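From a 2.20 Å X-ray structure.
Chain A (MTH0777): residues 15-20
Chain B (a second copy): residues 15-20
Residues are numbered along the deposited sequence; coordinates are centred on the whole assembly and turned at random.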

# COMPACT_ATOMS: atom_id res chain seq x y z
N CYS A 15 5.64 9.02 8.37
CA CYS A 15 5.65 9.52 7.01
C CYS A 15 5.81 8.30 6.08
O CYS A 15 6.57 7.38 6.37
N PRO A 16 4.99 8.24 5.03
CA PRO A 16 5.04 7.13 4.08
C PRO A 16 6.17 7.30 3.06
O PRO A 16 6.17 8.24 2.26
N GLU A 17 7.17 6.43 3.15
CA GLU A 17 8.30 6.43 2.24
C GLU A 17 8.46 4.96 1.82
O GLU A 17 8.39 4.62 0.63
N SER A 18 8.65 4.09 2.81
CA SER A 18 8.82 2.66 2.55
C SER A 18 7.50 2.07 2.11
O SER A 18 6.48 2.23 2.77
N PRO A 19 7.50 1.38 0.96
CA PRO A 19 6.28 0.76 0.44
C PRO A 19 5.65 -0.29 1.34
O PRO A 19 4.50 -0.67 1.12
N VAL A 20 6.36 -0.74 2.38
CA VAL A 20 5.76 -1.75 3.27
C VAL A 20 4.82 -1.17 4.31
O VAL A 20 3.94 -1.89 4.81
N CYS B 15 8.32 -2.48 -10.26
CA CYS B 15 8.99 -2.71 -8.98
C CYS B 15 8.43 -1.68 -7.98
O CYS B 15 8.14 -0.54 -8.33
N PRO B 16 8.19 -2.11 -6.75
CA PRO B 16 7.65 -1.19 -5.75
C PRO B 16 8.73 -0.40 -5.01
O PRO B 16 9.56 -0.97 -4.29
N GLU B 17 8.74 0.91 -5.23
CA GLU B 17 9.69 1.80 -4.57
C GLU B 17 8.81 2.93 -4.04
O GLU B 17 8.83 3.28 -2.86
N SER B 18 7.97 3.43 -4.93
CA SER B 18 7.07 4.51 -4.63
C SER B 18 5.87 4.00 -3.84
O SER B 18 5.25 3.00 -4.21
N PRO B 19 5.53 4.67 -2.73
CA PRO B 19 4.41 4.35 -1.84
C PRO B 19 3.04 4.38 -2.52
O PRO B 19 2.11 3.74 -2.03
N VAL B 20 2.89 5.14 -3.61
CA VAL B 20 1.59 5.22 -4.27
C VAL B 20 1.21 4.02 -5.13
O VAL B 20 0.03 3.77 -5.32

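Two copies of the same loop meet here, and neither copy forms regular helix or strand in this stretch. The contact is small, with 219 Å² buried over both sides. It is built round Pro19(A) and Pro19(B). Each of them has 64 Å² covered by the other stretch, far more than any other residue. Their CA atoms lie 4.6 Å apart, the point where the two backbones match up across the contact.

Both prolines are buried, and in both the CA-to-CB bond runs sideways to the other stretch. The rings still reach across. What they meet is mainly backbone carbonyl oxygen. CG of Pro19(B) comes to 3.0 Å from O of Glu17(A), a tight approach for carbon and oxygen. The same CG is 3.9 Å from O of Pro16(A). The return contacts are similar but looser at one point. CD of Pro19(A) lies 3.5 Å from O of Glu17(B), and its CG lies 3.9 Å from O of Pro16(B). The rings differ in pucker: C-gamma endo in Pro19(A), C-gamma exo in Pro19(B). The two halves of the contact are therefore alike without being exact copies.

Pro16(A) and Pro16(B) add less, with 19 and 22 Å² covered. Both are buried, and both rings have C-gamma endo pucker. CA-to-CB points sideways in Pro16(A) and toward the other stretch in Pro16(B). Each side chain comes nearest at 4.6 Å, CB of Pro16(A) to CB of Pro19(B) and CB of Pro16(B) to CB of Pro19(A). Their carbonyl oxygens come closer.

Glu17(A) and Glu17(B) also take part through the backbone. Their CA-to-CB bonds point away from the other stretch, and both residues are exposed. Both have chi1 in m and chi2 in t. O of Glu17(A) and O of Glu17(B) are 3.8 Å apart. Two carbonyl oxygens cannot hydrogen-bond to each other, since both are acceptors. Water 1 supplies the missing donor. It donates to O of Glu17(A) at 2.8 Å and to O of Glu17(B) at 2.8 Å, bridging the two copies.

No direct hydrogen bond crosses between the stretches. Proline has no backbone NH to donate, and its ring offers only carbon to the carbonyls it meets. CA-to-CB points away in Ser18(A) (chi1 m) and Ser18(B) (chi1 t), and neither makes a contact; OG of Ser18(B) is hydrogen-bonded elsewhere in the structure. The cysteines and valines at the ends of the stretches are out of reach.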

# COMPACT_ATOMS: atom_id res chain seq x y z
CB CYS A 15 6.79 10.53 6.78
SG CYS A 15 8.39 9.81 6.33
CB PRO A 16 3.67 7.22 3.41
CG PRO A 16 3.46 8.72 3.31
CD PRO A 16 3.97 9.25 4.64
CB GLU A 17 9.59 6.91 2.91
CG GLU A 17 9.66 8.42 3.25
CD GLU A 17 10.94 8.82 4.02
OE1 GLU A 17 11.55 7.95 4.69
OE2 GLU A 17 11.34 10.00 3.97
CB SER A 18 9.28 1.92 3.81
OG SER A 18 10.30 2.64 4.48
CB PRO A 19 6.72 0.20 -0.91
CG PRO A 19 8.23 0.11 -0.80
CD PRO A 19 8.60 1.32 -0.01
CB VAL A 20 6.79 -2.61 4.06
CG1 VAL A 20 7.70 -3.39 3.12
CG2 VAL A 20 7.58 -1.74 5.06
CB CYS B 15 10.52 -2.62 -9.12
SG CYS B 15 11.28 -1.07 -8.61
CB PRO B 16 6.89 -2.13 -4.82
CG PRO B 16 7.81 -3.35 -4.77
CD PRO B 16 8.35 -3.48 -6.21
CB GLU B 17 10.71 2.37 -5.57
CG GLU B 17 11.51 1.32 -6.33
CD GLU B 17 12.44 1.91 -7.39
OE1 GLU B 17 11.97 2.68 -8.26
OE2 GLU B 17 13.65 1.59 -7.36
CB SER B 18 6.59 5.15 -5.93
OG SER B 18 5.68 6.18 -5.65
CB PRO B 19 4.51 5.44 -0.78
CG PRO B 19 5.96 5.80 -0.77
CD PRO B 19 6.33 5.79 -2.20
CB VAL B 20 1.45 6.49 -5.20
CG1 VAL B 20 1.71 7.78 -4.43
CG2 VAL B 20 2.38 6.37 -6.43
O HOH W 1 10.46 4.95 -1.23